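Local structure of protein mini spindles (Drosophila melanogaster, 5VJC) at residues E40-Q45 with L89-K94; W95-F100 with S135-H140; Y114-F119 with V156-R161. The protein probably binds tubulin through HEAT-repeat TOG domains and in this way promotes microtubule dynamics and formation of the mitotic spindle. All coordinates share one frame; numbering follows the deposited sequence.

All three contacts pack helix on helix in the HEAT-repeat array of the TOG domain. Contacts 1 and 2 share helix 89-99, residues 89-94 of which meet helix 36-48 in contact 1 and residues 95-100 helix 131-142 in contact 2; contact 3 joins helices 105-124 and 150-166. Contact 2, lying nearest the centre of the chain, is wholly buried and has no hydrogen bond across it. Contact 1 is buried too, but adds a weak lysine-glutamine bond and a bridging water to its leucines. Contact 3 is apolar inside, mostly aliphatic with one phenylalanine ring, and reaches the surface at R158. L93, L96, F100 and F137 meet L115 between the three, so the apolar packing is continuous.

Contact 1: residues E40-Q45 with L89-K94; sequences ELLRDQ and LDLILK
L42 lays its CD1 methyl on CB of K94, 3.7 Å away, and spreads both of its methyls over the root of that lysine. This is helix-to-helix packing in the HEAT-repeat fold of a TOG domain: helices 36-48 and 89-99 run roughly antiparallel, the two segments crossing at -148° with their axes 10.6 Å apart at closest approach. The spacing is bridged by four buried side chains. With CG anti to its backbone N (chi1 -178°), L42 extends across the gap, and its CD1 also lies 3.9 Å from L91 CD2. That same methyl of L91 packs against Q45 CB at 3.8 Å, so the leucines form the apolar part of the interface and Q45 borders it. Beyond CG, Q45 and K94 are both extended, meet at about a right angle, and bring their polar ends together. K94 NZ gives a weak hydrogen bond to Q45 OE1 at 3.4 Å, and the probably charged ammonium would be expected to polarise the amide carbonyl only modestly. Helix 13-22 also comes up to this interface: R17 touches Q45 and L91 and forms a salt bridge with D90, while E21 touches K94. The polar end is closed by one water, which accepts a 2.9 Å hydrogen bond from Q45 NE2 and a weaker one from K94 NZ.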
loop_
_atom_site.group_PDB
_atom_site.type_symbol
_atom_site.label_atom_id
_atom_site.label_comp_id
_atom_site.label_asym_id
_atom_site.label_seq_id
_atom_site.Cartn_x
_atom_site.Cartn_y
_atom_site.Cartn_z
ATOM N N GLU A 40 9.745 -1.402 -19.341
ATOM C CA GLU A 40 10.904 -2.030 -19.996
ATOM C C GLU A 40 11.925 -2.543 -18.993
ATOM O O GLU A 40 12.467 -3.637 -19.152
ATOM C CB GLU A 40 11.575 -1.053 -20.970
ATOM C CG GLU A 40 10.714 -0.762 -22.199
ATOM C CD GLU A 40 10.033 -2.024 -22.723
ATOM O OE1 GLU A 40 10.759 -2.993 -23.054
ATOM O OE2 GLU A 40 8.775 -2.056 -22.772
ATOM N N LEU A 41 12.189 -1.761 -17.955
ATOM C CA LEU A 41 13.049 -2.231 -16.859
ATOM C C LEU A 41 12.514 -3.521 -16.230
ATOM O O LEU A 41 13.239 -4.510 -16.077
ATOM C CB LEU A 41 13.182 -1.144 -15.789
ATOM C CG LEU A 41 13.783 -1.610 -14.462
ATOM C CD1 LEU A 41 15.253 -1.978 -14.675
ATOM C CD2 LEU A 41 13.640 -0.522 -13.427
ATOM N N LEU A 42 11.240 -3.525 -15.853
ATOM C CA LEU A 42 10.677 -4.718 -15.211
ATOM C C LEU A 42 10.739 -5.945 -16.145
ATOM O O LEU A 42 11.023 -7.070 -15.705
ATOM C CB LEU A 42 9.227 -4.479 -14.776
ATOM C CG LEU A 42 8.575 -5.654 -14.053
ATOM C CD1 LEU A 42 9.331 -5.973 -12.754
ATOM C CD2 LEU A 42 7.096 -5.344 -13.756
ATOM N N ARG A 43 10.433 -5.740 -17.416
ATOM C CA ARG A 43 10.474 -6.857 -18.344
ATOM C C ARG A 43 11.923 -7.372 -18.500
ATOM O O ARG A 43 12.163 -8.574 -18.490
ATOM C CB ARG A 43 9.884 -6.463 -19.702
ATOM C CG ARG A 43 9.778 -7.659 -20.652
ATOM C CD ARG A 43 9.139 -7.324 -22.024
ATOM N NE ARG A 43 8.948 -8.578 -22.758
ATOM C CZ ARG A 43 7.864 -8.894 -23.467
ATOM N NH1 ARG A 43 6.853 -8.031 -23.574
ATOM N NH2 ARG A 43 7.799 -10.078 -24.078
ATOM N N ASP A 44 12.875 -6.451 -18.613
ATOM C CA ASP A 44 14.306 -6.805 -18.620
ATOM C C ASP A 44 14.699 -7.657 -17.414
ATOM O O ASP A 44 15.323 -8.716 -17.556
ATOM C CB ASP A 44 15.158 -5.534 -18.649
ATOM C CG ASP A 44 15.283 -4.945 -20.055
ATOM O OD1 ASP A 44 14.649 -5.496 -20.978
ATOM O OD2 ASP A 44 16.001 -3.929 -20.238
ATOM N N GLN A 45 14.317 -7.203 -16.219
ATOM C CA GLN A 45 14.656 -7.912 -14.989
ATOM C C GLN A 45 13.998 -9.276 -14.910
ATOM O O GLN A 45 14.588 -10.216 -14.389
ATOM C CB GLN A 45 14.264 -7.093 -13.760
ATOM C CG GLN A 45 15.140 -5.864 -13.543
ATOM C CD GLN A 45 14.730 -5.104 -12.304
ATOM O OE1 GLN A 45 13.532 -4.998 -11.997
ATOM N NE2 GLN A 45 15.709 -4.591 -11.566
ATOM N N LEU A 89 9.703 -12.248 -5.443
ATOM C CA LEU A 89 8.668 -11.401 -4.844
ATOM C C LEU A 89 8.695 -9.960 -5.339
ATOM O O LEU A 89 7.646 -9.372 -5.632
ATOM C CB LEU A 89 8.801 -11.400 -3.310
ATOM C CG LEU A 89 7.791 -10.526 -2.545
ATOM C CD1 LEU A 89 6.325 -10.981 -2.786
ATOM C CD2 LEU A 89 8.136 -10.484 -1.026
ATOM N N ASP A 90 9.896 -9.392 -5.396
ATOM C CA ASP A 90 10.068 -7.993 -5.777
ATOM C C ASP A 90 9.542 -7.733 -7.199
ATOM O O ASP A 90 8.888 -6.704 -7.451
ATOM C CB ASP A 90 11.553 -7.577 -5.633
ATOM C CG ASP A 90 12.502 -8.391 -6.538
ATOM O OD1 ASP A 90 12.427 -9.641 -6.530
ATOM O OD2 ASP A 90 13.324 -7.768 -7.259
ATOM N N LEU A 91 9.780 -8.675 -8.115
ATOM C CA LEU A 91 9.288 -8.562 -9.490
ATOM C C LEU A 91 7.760 -8.649 -9.532
ATOM O O LEU A 91 7.105 -7.920 -10.277
ATOM C CB LEU A 91 9.878 -9.672 -10.379
ATOM C CG LEU A 91 11.415 -9.711 -10.402
ATOM C CD1 LEU A 91 11.937 -10.956 -11.153
ATOM C CD2 LEU A 91 11.887 -8.436 -11.067
ATOM N N ILE A 92 7.208 -9.566 -8.755
ATOM C CA ILE A 92 5.754 -9.764 -8.756
ATOM C C ILE A 92 5.037 -8.564 -8.127
ATOM O O ILE A 92 3.996 -8.131 -8.639
ATOM C CB ILE A 92 5.350 -11.049 -8.016
ATOM C CG1 ILE A 92 5.906 -12.285 -8.742
ATOM C CG2 ILE A 92 3.840 -11.161 -7.916
ATOM C CD1 ILE A 92 5.577 -12.319 -10.216
ATOM N N LEU A 93 5.594 -8.027 -7.036
ATOM C CA LEU A 93 5.030 -6.828 -6.419
ATOM C C LEU A 93 5.068 -5.672 -7.417
ATOM O O LEU A 93 4.068 -4.958 -7.569
ATOM C CB LEU A 93 5.762 -6.451 -5.114
ATOM C CG LEU A 93 5.602 -7.440 -3.944
ATOM C CD1 LEU A 93 6.428 -7.024 -2.737
ATOM C CD2 LEU A 93 4.095 -7.624 -3.539
ATOM N N LYS A 94 6.202 -5.501 -8.106
ATOM C CA LYS A 94 6.325 -4.452 -9.129
ATOM C C LYS A 94 5.293 -4.604 -10.230
ATOM O O LYS A 94 4.708 -3.609 -10.678
ATOM C CB LYS A 94 7.719 -4.440 -9.760
ATOM C CG LYS A 94 8.801 -3.828 -8.883
ATOM C CD LYS A 94 10.193 -3.943 -9.529
ATOM C CE LYS A 94 11.227 -3.220 -8.670
ATOM N NZ LYS A 94 12.596 -3.265 -9.271
HETATM O O HOH W 1 15.608 -3.534 -8.868
#

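Contact 2: residues W95-F100 with S135-H140; sequences WLTLRF and SSFVPH
A chi1 of 69° places OG1 of T97 in the crowded position between its backbone N and carbonyl carbon, and so turns CG2 outward to helix 131-142; F137, with CG anti to its own backbone N (chi1 177°), swings its ring to meet that methyl. T97 CG2 approaches the F137 ring at its edge, near the ring plane, 3.9 Å from CD1. The hydroxyl stays with its own helix, bonded to K94 O, and accepts a hydrogen bond from W29 NE1. T97 CB rests against H140 CB at 3.9 Å, with CG2 also near the imidazole, which is held through ND1 by Y101 OH. One turn on, F137 CE1 comes to the edge of the F100 ring, near its plane, 3.8 Å from F100 CE2; a face of F100 carries the carbonyl of L96. F100 CD2 also lies 3.6 Å from the backbone O of H140. The two segments run nearly parallel, at 20°, as neighbouring helices of the HEAT-repeat TOG domain, and L115 of helix 105-124 packs on both F100 and F137. P139 has no N-H to offer S135 O, and helix 131-142 is kinked here: H140 N turns to F137 O in a weak 3.2 Å bond, so S136 O gets none from the following turn. It is buried without a hydrogen-bond partner in the model and faces T97 CG2 at 3.4 Å, so the interface relies on apolar packing, with a methyl set against an unsatisfied carbonyl.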
loop_
_atom_site.group_PDB
_atom_site.type_symbol
_atom_site.label_atom_id
_atom_site.label_comp_id
_atom_site.label_asym_id
_atom_site.label_seq_id
_atom_site.Cartn_x
_atom_site.Cartn_y
_atom_site.Cartn_z
ATOM N N TRP A 95 5.078 -5.832 -10.682
ATOM C CA TRP A 95 4.126 -6.054 -11.777
ATOM C C TRP A 95 2.708 -5.667 -11.321
ATOM O O TRP A 95 1.935 -5.108 -12.087
ATOM C CB TRP A 95 4.139 -7.512 -12.258
ATOM C CG TRP A 95 3.132 -7.761 -13.357
ATOM C CD1 TRP A 95 3.220 -7.351 -14.661
ATOM C CD2 TRP A 95 1.876 -8.452 -13.240
ATOM N NE1 TRP A 95 2.096 -7.746 -15.359
ATOM C CE2 TRP A 95 1.264 -8.430 -14.513
ATOM C CE3 TRP A 95 1.218 -9.102 -12.187
ATOM C CZ2 TRP A 95 0.025 -9.013 -14.755
ATOM C CZ3 TRP A 95 -0.023 -9.683 -12.432
ATOM C CH2 TRP A 95 -0.603 -9.636 -13.701
ATOM N N LEU A 96 2.385 -5.954 -10.069
ATOM C CA LEU A 96 1.062 -5.597 -9.572
ATOM C C LEU A 96 0.928 -4.076 -9.427
ATOM O O LEU A 96 -0.131 -3.534 -9.727
ATOM C CB LEU A 96 0.765 -6.332 -8.259
ATOM C CG LEU A 96 0.614 -7.825 -8.586
ATOM C CD1 LEU A 96 0.842 -8.700 -7.376
ATOM C CD2 LEU A 96 -0.770 -8.103 -9.252
ATOM N N THR A 97 1.993 -3.383 -9.029
ATOM C CA THR A 97 1.916 -1.927 -8.912
ATOM C C THR A 97 1.577 -1.296 -10.272
ATOM O O THR A 97 0.892 -0.270 -10.321
ATOM C CB THR A 97 3.220 -1.275 -8.365
ATOM O OG1 THR A 97 4.283 -1.384 -9.322
ATOM C CG2 THR A 97 3.644 -1.888 -6.999
ATOM N N LEU A 98 2.030 -1.901 -11.374
ATOM C CA LEU A 98 1.611 -1.405 -12.692
ATOM C C LEU A 98 0.108 -1.599 -12.922
ATOM O O LEU A 98 -0.565 -0.710 -13.418
ATOM C CB LEU A 98 2.399 -2.091 -13.808
ATOM C CG LEU A 98 3.903 -1.871 -13.770
ATOM C CD1 LEU A 98 4.534 -2.739 -14.856
ATOM C CD2 LEU A 98 4.268 -0.386 -13.982
ATOM N N ARG A 99 -0.407 -2.760 -12.522
ATOM C CA ARG A 99 -1.832 -3.071 -12.616
ATOM C C ARG A 99 -2.720 -2.202 -11.726
ATOM O O ARG A 99 -3.936 -2.131 -11.929
ATOM C CB ARG A 99 -2.074 -4.549 -12.270
ATOM C CG ARG A 99 -1.583 -5.478 -13.368
ATOM C CD ARG A 99 -1.959 -4.856 -14.692
ATOM N NE ARG A 99 -1.169 -5.305 -15.832
ATOM C CZ ARG A 99 0.150 -5.212 -15.936
ATOM N NH1 ARG A 99 0.874 -4.722 -14.940
ATOM N NH2 ARG A 99 0.760 -5.645 -17.038
ATOM N N PHE A 100 -2.127 -1.555 -10.732
ATOM C CA PHE A 100 -2.904 -0.654 -9.889
ATOM C C PHE A 100 -3.299 0.622 -10.635
ATOM O O PHE A 100 -4.227 1.312 -10.224
ATOM C CB PHE A 100 -2.135 -0.303 -8.620
ATOM C CG PHE A 100 -1.979 -1.462 -7.664
ATOM C CD1 PHE A 100 -2.790 -2.579 -7.763
ATOM C CD2 PHE A 100 -1.005 -1.435 -6.678
ATOM C CE1 PHE A 100 -2.648 -3.651 -6.878
ATOM C CE2 PHE A 100 -0.853 -2.502 -5.789
ATOM C CZ PHE A 100 -1.677 -3.607 -5.892
ATOM N N SER A 135 9.077 -0.278 -0.188
ATOM C CA SER A 135 9.054 1.035 -0.836
ATOM C C SER A 135 8.472 1.008 -2.242
ATOM O O SER A 135 7.833 1.954 -2.669
ATOM C CB SER A 135 10.472 1.616 -0.907
ATOM O OG SER A 135 10.805 2.172 0.340
ATOM N N SER A 136 8.728 -0.070 -2.969
ATOM C CA SER A 136 8.272 -0.165 -4.352
ATOM C C SER A 136 6.779 -0.417 -4.423
ATOM O O SER A 136 6.160 -0.210 -5.472
ATOM C CB SER A 136 8.988 -1.297 -5.071
ATOM O OG SER A 136 8.454 -2.532 -4.613
ATOM N N PHE A 137 6.213 -0.887 -3.309
ATOM C CA PHE A 137 4.898 -1.509 -3.335
ATOM C C PHE A 137 3.825 -0.710 -2.600
ATOM O O PHE A 137 2.793 -0.418 -3.169
ATOM C CB PHE A 137 4.979 -2.918 -2.738
ATOM C CG PHE A 137 3.650 -3.619 -2.645
ATOM C CD1 PHE A 137 2.903 -3.876 -3.786
ATOM C CD2 PHE A 137 3.146 -4.024 -1.409
ATOM C CE1 PHE A 137 1.650 -4.531 -3.699
ATOM C CE2 PHE A 137 1.911 -4.687 -1.313
ATOM C CZ PHE A 137 1.171 -4.938 -2.457
ATOM N N VAL A 138 4.081 -0.370 -1.344
ATOM C CA VAL A 138 3.057 0.231 -0.481
ATOM C C VAL A 138 2.440 1.561 -0.966
ATOM O O VAL A 138 1.230 1.700 -0.892
ATOM C CB VAL A 138 3.617 0.416 0.942
ATOM C CG1 VAL A 138 2.562 1.016 1.898
ATOM C CG2 VAL A 138 4.128 -0.922 1.457
ATOM N N PRO A 139 3.247 2.530 -1.472
ATOM C CA PRO A 139 2.622 3.788 -1.920
ATOM C C PRO A 139 1.592 3.567 -3.022
ATOM O O PRO A 139 0.557 4.248 -3.073
ATOM C CB PRO A 139 3.799 4.614 -2.468
ATOM C CG PRO A 139 4.997 4.008 -1.898
ATOM C CD PRO A 139 4.713 2.577 -1.582
ATOM N N HIS A 140 1.889 2.599 -3.891
ATOM C CA HIS A 140 1.050 2.303 -5.023
ATOM C C HIS A 140 -0.182 1.543 -4.595
ATOM O O HIS A 140 -1.279 1.786 -5.117
ATOM C CB HIS A 140 1.836 1.517 -6.078
ATOM C CG HIS A 140 3.072 2.219 -6.528
ATOM N ND1 HIS A 140 3.038 3.324 -7.351
ATOM C CD2 HIS A 140 4.376 2.004 -6.229
ATOM C CE1 HIS A 140 4.274 3.742 -7.564
ATOM N NE2 HIS A 140 5.106 2.960 -6.895
#

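Contact 3: residues Y114-F119 with V156-R161; sequences YLVQVF and VRRVLR
V116 and R158 cross at about a right angle, the valine lying under the folded arginine at the outer margin of two adjacent TOG-domain helices. Helices 105-124 and 150-166 are almost parallel here (13°), stacked beside each other in the HEAT-repeat array with segment axes 9.3 Å apart. The arginine leaves its backbone with CG anti to N, then bends at chi2 (85°), which brings its aliphatic part and its head onto the same valine: R158 CG meets V116 CG2 at 3.6 Å, and V116 CG1 lies over one face of the guanidinium, offset toward the rim. The exposed R158 thus shields V116 at the surface. Further in, V159 and V116 cross obliquely through their CG2 methyls, 3.8 Å apart. The V159 methyl also abuts L115 CB at 3.7 Å, while its other branch, CG1, turns to the F119 ring. F137 and L141 of helix 131-142 pack against V159 and join this layer to the rest of the core. Q162 NE2 adds a hydrogen bond to V116 O. On the inner side the looser touch is between V159 CG1 and F119 CE2, at 4.3 Å.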
loop_
_atom_site.group_PDB
_atom_site.type_symbol
_atom_site.label_atom_id
_atom_site.label_comp_id
_atom_site.label_asym_id
_atom_site.label_seq_id
_atom_site.Cartn_x
_atom_site.Cartn_y
_atom_site.Cartn_z
ATOM N N TYR A 114 -4.964 -12.471 -4.668
ATOM C CA TYR A 114 -3.663 -13.139 -4.793
ATOM C C TYR A 114 -2.690 -12.616 -3.758
ATOM O O TYR A 114 -2.041 -13.377 -3.044
ATOM C CB TYR A 114 -3.093 -12.942 -6.201
ATOM C CG TYR A 114 -1.645 -13.420 -6.371
ATOM C CD1 TYR A 114 -1.284 -14.736 -6.091
ATOM C CD2 TYR A 114 -0.653 -12.553 -6.824
ATOM C CE1 TYR A 114 0.028 -15.172 -6.257
ATOM C CE2 TYR A 114 0.661 -12.989 -6.997
ATOM C CZ TYR A 114 0.993 -14.291 -6.714
ATOM O OH TYR A 114 2.308 -14.705 -6.873
ATOM N N LEU A 115 -2.605 -11.298 -3.661
ATOM C CA LEU A 115 -1.701 -10.664 -2.705
ATOM C C LEU A 115 -1.955 -11.109 -1.273
ATOM O O LEU A 115 -1.006 -11.251 -0.494
ATOM C CB LEU A 115 -1.819 -9.139 -2.797
ATOM C CG LEU A 115 -1.008 -8.559 -3.953
ATOM C CD1 LEU A 115 -1.501 -7.164 -4.257
ATOM C CD2 LEU A 115 0.492 -8.545 -3.587
ATOM N N VAL A 116 -3.232 -11.299 -0.922
ATOM C CA VAL A 116 -3.559 -11.831 0.390
ATOM C C VAL A 116 -2.928 -13.212 0.557
ATOM O O VAL A 116 -2.355 -13.481 1.605
ATOM C CB VAL A 116 -5.089 -11.894 0.632
ATOM C CG1 VAL A 116 -5.407 -12.656 1.918
ATOM C CG2 VAL A 116 -5.656 -10.480 0.707
ATOM N N GLN A 117 -3.019 -14.076 -0.461
ATOM C CA GLN A 117 -2.390 -15.412 -0.386
ATOM C C GLN A 117 -0.863 -15.292 -0.267
ATOM O O GLN A 117 -0.222 -16.026 0.490
ATOM C CB GLN A 117 -2.711 -16.279 -1.612
ATOM C CG GLN A 117 -4.170 -16.435 -2.069
ATOM C CD GLN A 117 -4.217 -17.071 -3.465
ATOM O OE1 GLN A 117 -4.666 -16.453 -4.449
ATOM N NE2 GLN A 117 -3.694 -18.302 -3.568
ATOM N N VAL A 118 -0.286 -14.370 -1.028
ATOM C CA VAL A 118 1.162 -14.127 -0.975
ATOM C C VAL A 118 1.626 -13.686 0.408
ATOM O O VAL A 118 2.582 -14.240 0.949
ATOM C CB VAL A 118 1.589 -13.052 -1.996
ATOM C CG1 VAL A 118 3.016 -12.561 -1.719
ATOM C CG2 VAL A 118 1.480 -13.604 -3.414
ATOM N N PHE A 119 0.958 -12.692 0.989
ATOM C CA PHE A 119 1.451 -12.166 2.260
ATOM C C PHE A 119 1.224 -13.145 3.403
ATOM O O PHE A 119 2.025 -13.184 4.335
ATOM C CB PHE A 119 0.844 -10.783 2.547
ATOM C CG PHE A 119 1.611 -9.688 1.878
ATOM C CD1 PHE A 119 2.675 -9.081 2.520
ATOM C CD2 PHE A 119 1.338 -9.343 0.564
ATOM C CE1 PHE A 119 3.437 -8.113 1.884
ATOM C CE2 PHE A 119 2.092 -8.362 -0.086
ATOM C CZ PHE A 119 3.143 -7.750 0.578
ATOM N N VAL A 156 -7.493 -3.790 -0.611
ATOM C CA VAL A 156 -6.349 -2.946 -0.260
ATOM C C VAL A 156 -6.109 -2.933 1.244
ATOM O O VAL A 156 -4.986 -3.132 1.706
ATOM C CB VAL A 156 -6.556 -1.512 -0.766
ATOM C CG1 VAL A 156 -5.469 -0.568 -0.255
ATOM C CG2 VAL A 156 -6.644 -1.504 -2.306
ATOM N N ARG A 157 -7.172 -2.712 2.015
ATOM C CA ARG A 157 -7.060 -2.699 3.460
ATOM C C ARG A 157 -6.554 -4.052 3.998
ATOM O O ARG A 157 -5.710 -4.104 4.896
ATOM C CB ARG A 157 -8.432 -2.327 4.073
ATOM C CG ARG A 157 -8.455 -1.953 5.566
ATOM C CD ARG A 157 -9.390 -0.714 5.808
ATOM N NE ARG A 157 -10.592 -0.808 4.993
ATOM C CZ ARG A 157 -11.167 0.220 4.377
ATOM N NH1 ARG A 157 -10.663 1.438 4.514
ATOM N NH2 ARG A 157 -12.254 0.020 3.638
ATOM N N ARG A 158 -7.063 -5.151 3.453
ATOM C CA ARG A 158 -6.687 -6.486 3.931
ATOM C C ARG A 158 -5.190 -6.755 3.688
ATOM O O ARG A 158 -4.456 -7.220 4.584
ATOM C CB ARG A 158 -7.555 -7.545 3.240
ATOM C CG ARG A 158 -7.187 -8.985 3.540
ATOM C CD ARG A 158 -7.809 -9.530 4.819
ATOM N NE ARG A 158 -7.683 -10.987 4.914
ATOM C CZ ARG A 158 -6.641 -11.623 5.456
ATOM N NH1 ARG A 158 -5.622 -10.940 5.971
ATOM N NH2 ARG A 158 -6.615 -12.952 5.492
ATOM N N VAL A 159 -4.742 -6.439 2.479
ATOM C CA VAL A 159 -3.321 -6.548 2.122
ATOM C C VAL A 159 -2.489 -5.593 2.967
ATOM O O VAL A 159 -1.472 -5.976 3.509
ATOM C CB VAL A 159 -3.105 -6.245 0.606
ATOM C CG1 VAL A 159 -1.583 -6.186 0.243
ATOM C CG2 VAL A 159 -3.841 -7.269 -0.253
ATOM N N LEU A 160 -2.915 -4.337 3.078
ATOM C CA LEU A 160 -2.136 -3.377 3.854
ATOM C C LEU A 160 -1.949 -3.867 5.301
ATOM O O LEU A 160 -0.871 -3.717 5.911
ATOM C CB LEU A 160 -2.800 -2.000 3.845
ATOM C CG LEU A 160 -1.954 -0.859 4.430
ATOM C CD1 LEU A 160 -0.824 -0.431 3.479
ATOM C CD2 LEU A 160 -2.810 0.338 4.789
ATOM N N ARG A 161 -2.971 -4.526 5.832
ATOM C CA ARG A 161 -2.889 -4.950 7.229
ATOM C C ARG A 161 -2.119 -6.248 7.402
ATOM O O ARG A 161 -1.814 -6.642 8.526
ATOM C CB ARG A 161 -4.287 -5.048 7.814
ATOM C CG ARG A 161 -4.865 -3.647 8.007
ATOM C CD ARG A 161 -6.314 -3.668 8.468
ATOM N NE ARG A 161 -6.860 -2.317 8.465
ATOM C CZ ARG A 161 -8.051 -1.990 8.962
ATOM N NH1 ARG A 161 -8.809 -2.918 9.539
ATOM N NH2 ARG A 161 -8.461 -0.724 8.911
#